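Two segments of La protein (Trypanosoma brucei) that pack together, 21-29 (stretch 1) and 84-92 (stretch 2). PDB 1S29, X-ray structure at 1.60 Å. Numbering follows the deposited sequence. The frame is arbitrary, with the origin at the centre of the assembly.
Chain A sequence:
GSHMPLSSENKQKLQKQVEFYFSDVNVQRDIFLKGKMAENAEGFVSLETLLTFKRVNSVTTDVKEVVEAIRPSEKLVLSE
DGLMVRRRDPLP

Stretch 1 21-29: YFSDVNVQR
Stretch 2 84-92: MVRRRDPLP

Stretch 2 begins as a strand, 84-87, and continues without regular structure, through a turn at Arg88, to the C-terminal carboxylate of Pro92. It packs against stretch 1, where a helix starts at Asp24 (phi/psi -53/-45) after the N-cap Ser23. Ser23 (-65/155, chi1 p) accepts at OG from Asn26 N, 3.2 Å away. Phe22 CA lies 6.6 Å from Arg87 CA, and Asp24 CA lies 6.6 Å from Pro92 CA. Residue numbers rise together between these pairs, so the stretches run roughly the same way there. The contact buries 415 Å², both sides summed.

Met84 is selenomethionine and lies out of reach. Val85 (-144/149, chi1 p) points toward stretch 1. Val85 CG1 lies 4.0 Å from Phe22 CE2, an apolar contact. Phe22 (-96/5) has chi1 m (-76°) and chi2 -78°. Arg86 (-138/163) points away; Arg86 NH1 donates to Arg87 O at 3.1 Å.

Arg87 (-72/149) has the largest area covered by the other stretch, 89 Å². Its CB points sideways, but chi angles m, t, p and 99° bring the guanidinium to stretch 1. On the way, Arg87 CG passes 3.7 Å from Phe22 CD1. Arg87 NH1 donates to Phe22 O at 2.7 Å. The positive guanidinium pairs with the Asp24 carboxylate (chi1 m, chi2 2°): Arg87 NH1 and NH2 both donate to Asp24 OD1, each at 2.8 Å, in a salt bridge. Both oxygens lie near the guanidinium plane.

Arg88 (-74/-39) turns the chain, and Asp89 (-100/150) and Pro90 (-66/157) extend it again. Arg87 NE donates to Asp89 O and Arg87 NH2 to Pro90 O, both at 2.9 Å. The guanidinium's several N-H groups thus bond to both stretches.

Leu91 (-56/142, chi1 m, chi2 t) makes an apolar contact, Leu91 CD2 to Val27 CG2 at 4.0 Å (Val27 -56/-37, chi1 p). Pro92, C-gamma exo, points toward stretch 1; Pro92 CG lies 3.6 Å from Asp24 CG.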

ATOM      1  N   TYR A  21       2.289  -6.865   1.201  1.00  7.06           N
ATOM      2  CA  TYR A  21       2.011  -6.612   2.604  1.00  7.49           C
ATOM      3  C   TYR A  21       0.560  -6.889   2.975  1.00  8.13           C
ATOM      4  O   TYR A  21       0.272  -7.294   4.102  1.00  9.51           O
ATOM      5  CB  TYR A  21       2.383  -5.169   2.962  1.00  7.50           C
ATOM      6  CG  TYR A  21       3.879  -4.937   3.041  1.00  8.94           C
ATOM      7  CD1 TYR A  21       4.522  -4.073   2.161  1.00  9.05           C
ATOM      8  CD2 TYR A  21       4.651  -5.589   4.001  1.00 10.05           C
ATOM      9  CE1 TYR A  21       5.902  -3.861   2.236  1.00 10.95           C
ATOM     10  CE2 TYR A  21       6.031  -5.385   4.081  1.00 10.82           C
ATOM     11  CZ  TYR A  21       6.647  -4.520   3.198  1.00 10.05           C
ATOM     12  OH  TYR A  21       8.006  -4.305   3.288  1.00 11.98           O
ATOM     13  N   PHE A  22      -0.348  -6.686   2.026  1.00  7.85           N
ATOM     14  CA  PHE A  22      -1.771  -6.914   2.267  1.00  7.78           C
ATOM     15  C   PHE A  22      -2.281  -8.286   1.829  1.00  8.51           C
ATOM     16  O   PHE A  22      -3.473  -8.548   1.901  1.00  7.80           O
ATOM     17  CB  PHE A  22      -2.598  -5.833   1.569  1.00  7.10           C
ATOM     18  CG  PHE A  22      -2.578  -4.500   2.270  1.00  9.41           C
ATOM     19  CD1 PHE A  22      -3.355  -4.284   3.406  1.00 11.57           C
ATOM     20  CD2 PHE A  22      -1.791  -3.461   1.796  1.00  9.56           C
ATOM     21  CE1 PHE A  22      -3.346  -3.052   4.054  1.00 10.19           C
ATOM     22  CE2 PHE A  22      -1.775  -2.224   2.437  1.00 10.06           C
ATOM     23  CZ  PHE A  22      -2.552  -2.018   3.565  1.00  9.93           C
ATOM     24  N   SER A  23      -1.390  -9.162   1.377  1.00  8.10           N
ATOM     25  CA  SER A  23      -1.825 -10.485   0.929  1.00  8.14           C
ATOM     26  C   SER A  23      -2.407 -11.289   2.081  1.00  9.54           C
ATOM     27  O   SER A  23      -2.076 -11.049   3.239  1.00  9.43           O
ATOM     28  CB  SER A  23      -0.655 -11.260   0.314  1.00  9.62           C
ATOM     29  OG  SER A  23       0.200 -11.788   1.312  1.00 10.05           O
ATOM     30  N   ASP A  24      -3.275 -12.242   1.757  1.00  7.48           N
ATOM     31  CA  ASP A  24      -3.895 -13.084   2.774  1.00  7.32           C
ATOM     32  C   ASP A  24      -2.858 -13.744   3.676  1.00  7.70           C
ATOM     33  O   ASP A  24      -2.999 -13.761   4.897  1.00  9.00           O
ATOM     34  CB  ASP A  24      -4.741 -14.188   2.126  1.00  8.83           C
ATOM     35  CG  ASP A  24      -6.051 -13.674   1.568  1.00 13.19           C
ATOM     36  OD1 ASP A  24      -6.297 -12.453   1.639  1.00 14.64           O
ATOM     37  OD2 ASP A  24      -6.835 -14.502   1.055  1.00 13.16           O
ATOM     38  N   VAL A  25      -1.808 -14.284   3.068  1.00  7.81           N
ATOM     39  CA  VAL A  25      -0.779 -14.977   3.827  1.00  8.58           C
ATOM     40  C   VAL A  25      -0.023 -14.080   4.789  1.00  9.66           C
ATOM     41  O   VAL A  25       0.144 -14.415   5.961  1.00 11.66           O
ATOM     42  CB  VAL A  25       0.246 -15.656   2.893  1.00  9.31           C
ATOM     43  CG1 VAL A  25       1.387 -16.240   3.710  1.00 11.07           C
ATOM     44  CG2 VAL A  25      -0.426 -16.763   2.104  1.00 10.29           C
ATOM     45  N   ASN A  26       0.421 -12.933   4.292  1.00  9.57           N
ATOM     46  CA  ASN A  26       1.203 -12.006   5.090  1.00 10.54           C
ATOM     47  C   ASN A  26       0.440 -11.200   6.124  1.00 10.18           C
ATOM     48  O   ASN A  26       0.875 -11.086   7.271  1.00 10.14           O
ATOM     49  CB  ASN A  26       1.960 -11.046   4.170  1.00 12.41           C
ATOM     50  CG  ASN A  26       2.946 -11.764   3.265  1.00 16.54           C
ATOM     51  OD1 ASN A  26       3.778 -12.535   3.732  1.00 18.08           O
ATOM     52  ND2 ASN A  26       2.857 -11.508   1.967  1.00 17.87           N
ATOM     53  N   VAL A  27      -0.691 -10.636   5.721  1.00 10.17           N
ATOM     54  CA  VAL A  27      -1.477  -9.813   6.627  1.00 10.54           C
ATOM     55  C   VAL A  27      -1.855 -10.553   7.899  1.00  9.56           C
ATOM     56  O   VAL A  27      -1.874  -9.968   8.977  1.00  9.92           O
ATOM     57  CB  VAL A  27      -2.775  -9.300   5.957  1.00 12.46           C
ATOM     58  CG1 VAL A  27      -3.685 -10.459   5.606  1.00 13.70           C
ATOM     59  CG2 VAL A  27      -3.477  -8.330   6.885  1.00 15.68           C
ATOM     60  N   GLN A  28      -2.150 -11.841   7.772  1.00  9.43           N
ATOM     61  CA  GLN A  28      -2.538 -12.626   8.931  1.00  9.21           C
ATOM     62  C   GLN A  28      -1.395 -12.853   9.926  1.00  8.30           C
ATOM     63  O   GLN A  28      -1.616 -13.307  11.047  1.00  9.66           O
ATOM     64  CB  GLN A  28      -3.164 -13.946   8.469  1.00  9.51           C
ATOM     65  CG  GLN A  28      -4.508 -13.716   7.761  1.00 10.47           C
ATOM     66  CD  GLN A  28      -5.141 -14.979   7.218  1.00 14.42           C
ATOM     67  OE1 GLN A  28      -4.710 -15.517   6.194  1.00 17.10           O
ATOM     68  NE2 GLN A  28      -6.173 -15.462   7.902  1.00 14.18           N
ATOM     69  N   ARG A  29      -0.176 -12.499   9.539  1.00  7.06           N
ATOM     70  CA  ARG A  29       0.966 -12.668  10.439  1.00  6.28           C
ATOM     71  C   ARG A  29       1.477 -11.335  10.932  1.00  6.62           C
ATOM     72  O   ARG A  29       2.342 -11.279  11.804  1.00  8.58           O
ATOM     73  CB  ARG A  29       2.126 -13.343   9.720  1.00  9.25           C
ATOM     74  CG  ARG A  29       1.742 -14.553   8.940  1.00  9.21           C
ATOM     75  CD  ARG A  29       2.953 -15.179   8.307  1.00 10.37           C
ATOM     76  NE  ARG A  29       2.555 -16.365   7.565  1.00  8.10           N
ATOM     77  CZ  ARG A  29       3.391 -17.305   7.146  1.00  7.30           C
ATOM     78  NH1 ARG A  29       4.691 -17.201   7.394  1.00  8.29           N
ATOM     79  NH2 ARG A  29       2.919 -18.353   6.481  1.00  7.38           N
HETATM   80  N   MSE A  84      -5.243   6.975   1.853  1.00  6.54           N
HETATM   81  CA  MSE A  84      -5.268   5.651   2.479  1.00  6.39           C
HETATM   82  C   MSE A  84      -5.578   4.540   1.483  1.00  6.87           C
HETATM   83  O   MSE A  84      -6.032   4.785   0.369  1.00  7.59           O
HETATM   84  CB  MSE A  84      -6.311   5.618   3.604  1.00  6.97           C
HETATM   85  CG  MSE A  84      -6.239   6.794   4.565  1.00  7.61           C
HETATM   86 SE   MSE A  84      -7.474   6.641   6.063  1.00 14.74          SE
HETATM   87  CE  MSE A  84      -6.330   5.602   7.239  1.00  8.19           C
ATOM     88  N   VAL A  85      -5.333   3.300   1.893  1.00  5.62           N
ATOM     89  CA  VAL A  85      -5.618   2.160   1.038  1.00  5.26           C
ATOM     90  C   VAL A  85      -6.110   1.007   1.904  1.00  5.64           C
ATOM     91  O   VAL A  85      -5.724   0.888   3.065  1.00  5.12           O
ATOM     92  CB  VAL A  85      -4.356   1.716   0.248  1.00  6.21           C
ATOM     93  CG1 VAL A  85      -3.274   1.231   1.206  1.00  6.32           C
ATOM     94  CG2 VAL A  85      -4.732   0.625  -0.759  1.00  8.04           C
ATOM     95  N   ARG A  86      -6.981   0.177   1.338  1.00  5.88           N
ATOM     96  CA  ARG A  86      -7.525  -0.969   2.054  1.00  6.32           C
ATOM     97  C   ARG A  86      -7.563  -2.187   1.142  1.00  6.88           C
ATOM     98  O   ARG A  86      -7.440  -2.066  -0.081  1.00  8.13           O
ATOM     99  CB  ARG A  86      -8.947  -0.675   2.540  1.00  5.71           C
ATOM    100  CG  ARG A  86      -9.966  -0.471   1.418  1.00  8.55           C
ATOM    101  CD  ARG A  86     -11.345  -0.238   2.003  1.00  9.88           C
ATOM    102  NE  ARG A  86     -12.347   0.084   0.986  1.00 11.42           N
ATOM    103  CZ  ARG A  86     -12.861  -0.790   0.126  1.00 12.54           C
ATOM    104  NH1 ARG A  86     -12.477  -2.056   0.139  1.00 11.88           N
ATOM    105  NH2 ARG A  86     -13.782  -0.396  -0.746  1.00 13.79           N
ATOM    106  N   ARG A  87      -7.707  -3.363   1.742  1.00  7.52           N
ATOM    107  CA  ARG A  87      -7.811  -4.586   0.968  1.00  8.45           C
ATOM    108  C   ARG A  87      -9.179  -4.577   0.313  1.00 10.06           C
ATOM    109  O   ARG A  87     -10.144  -4.033   0.867  1.00 10.33           O
ATOM    110  CB  ARG A  87      -7.738  -5.822   1.866  1.00  9.46           C
ATOM    111  CG  ARG A  87      -6.365  -6.219   2.336  1.00  9.86           C
ATOM    112  CD  ARG A  87      -6.503  -7.237   3.460  1.00  8.89           C
ATOM    113  NE  ARG A  87      -7.443  -8.305   3.131  1.00 10.87           N
ATOM    114  CZ  ARG A  87      -7.096  -9.511   2.685  1.00 11.95           C
ATOM    115  NH1 ARG A  87      -5.816  -9.822   2.508  1.00  9.96           N
ATOM    116  NH2 ARG A  87      -8.033 -10.415   2.423  1.00 12.43           N
ATOM    117  N   ARG A  88      -9.259  -5.186  -0.861  1.00 11.34           N
ATOM    118  CA  ARG A  88     -10.517  -5.291  -1.579  1.00 14.03           C
ATOM    119  C   ARG A  88     -11.337  -6.348  -0.842  1.00 14.33           C
ATOM    120  O   ARG A  88     -12.549  -6.201  -0.653  1.00 13.93           O
ATOM    121  CB  ARG A  88     -10.251  -5.760  -3.011  1.00 16.40           C
ATOM    122  CG  ARG A  88     -11.486  -5.875  -3.893  1.00 21.31           C
ATOM    123  CD  ARG A  88     -11.919  -4.518  -4.427  1.00 24.33           C
ATOM    124  NE  ARG A  88     -13.036  -4.630  -5.359  1.00 27.66           N
ATOM    125  CZ  ARG A  88     -14.318  -4.615  -5.003  1.00 29.84           C
ATOM    126  NH1 ARG A  88     -14.652  -4.488  -3.726  1.00 30.14           N
ATOM    127  NH2 ARG A  88     -15.267  -4.731  -5.925  1.00 30.38           N
ATOM    128  N   ASP A  89     -10.649  -7.399  -0.402  1.00 15.74           N
ATOM    129  CA  ASP A  89     -11.278  -8.525   0.291  1.00 18.91           C
ATOM    130  C   ASP A  89     -11.156  -8.495   1.810  1.00 19.50           C
ATOM    131  O   ASP A  89     -10.180  -7.991   2.360  1.00 18.95           O
ATOM    132  CB  ASP A  89     -10.689  -9.841  -0.222  1.00 21.59           C
ATOM    133  CG  ASP A  89     -10.697  -9.931  -1.734  1.00 24.20           C
ATOM    134  OD1 ASP A  89     -11.749  -9.643  -2.337  1.00 25.50           O
ATOM    135  OD2 ASP A  89      -9.651 -10.295  -2.319  1.00 28.34           O
ATOM    136  N   PRO A  90     -12.149  -9.064   2.510  1.00 21.15           N
ATOM    137  CA  PRO A  90     -12.182  -9.118   3.976  1.00 21.67           C
ATOM    138  C   PRO A  90     -11.067 -10.002   4.523  1.00 22.43           C
ATOM    139  O   PRO A  90     -10.553 -10.869   3.814  1.00 22.28           O
ATOM    140  CB  PRO A  90     -13.560  -9.712   4.270  1.00 22.06           C
ATOM    141  CG  PRO A  90     -14.364  -9.379   3.042  1.00 24.05           C
ATOM    142  CD  PRO A  90     -13.382  -9.631   1.942  1.00 21.93           C
ATOM    143  N   LEU A  91     -10.687  -9.783   5.776  1.00 24.65           N
ATOM    144  CA  LEU A  91      -9.651 -10.612   6.376  1.00 26.58           C
ATOM    145  C   LEU A  91     -10.129 -12.054   6.258  1.00 28.00           C
ATOM    146  O   LEU A  91     -11.323 -12.329   6.395  1.00 28.90           O
ATOM    147  CB  LEU A  91      -9.450 -10.261   7.851  1.00 27.62           C
ATOM    148  CG  LEU A  91      -8.809  -8.918   8.202  1.00 27.91           C
ATOM    149  CD1 LEU A  91      -8.673  -8.816   9.715  1.00 28.79           C
ATOM    150  CD2 LEU A  91      -7.440  -8.802   7.539  1.00 27.94           C
ATOM    151  N   PRO A  92      -9.209 -12.991   5.989  1.00 29.12           N
ATOM    152  CA  PRO A  92      -9.573 -14.406   5.859  1.00 30.20           C
ATOM    153  C   PRO A  92     -10.315 -14.972   7.073  1.00 30.61           C
ATOM    154  O   PRO A  92     -10.475 -14.241   8.081  1.00 30.71           O
ATOM    155  CB  PRO A  92      -8.224 -15.083   5.633  1.00 30.41           C
ATOM    156  CG  PRO A  92      -7.470 -14.039   4.856  1.00 29.85           C
ATOM    157  CD  PRO A  92      -7.794 -12.780   5.633  1.00 29.67           C
ATOM    158  OXT PRO A  92     -10.732 -16.149   6.994  1.00 31.86           O
TER
HETATM  159  O   HOH W   1      -6.911 -10.925  -1.125  1.00 26.40           O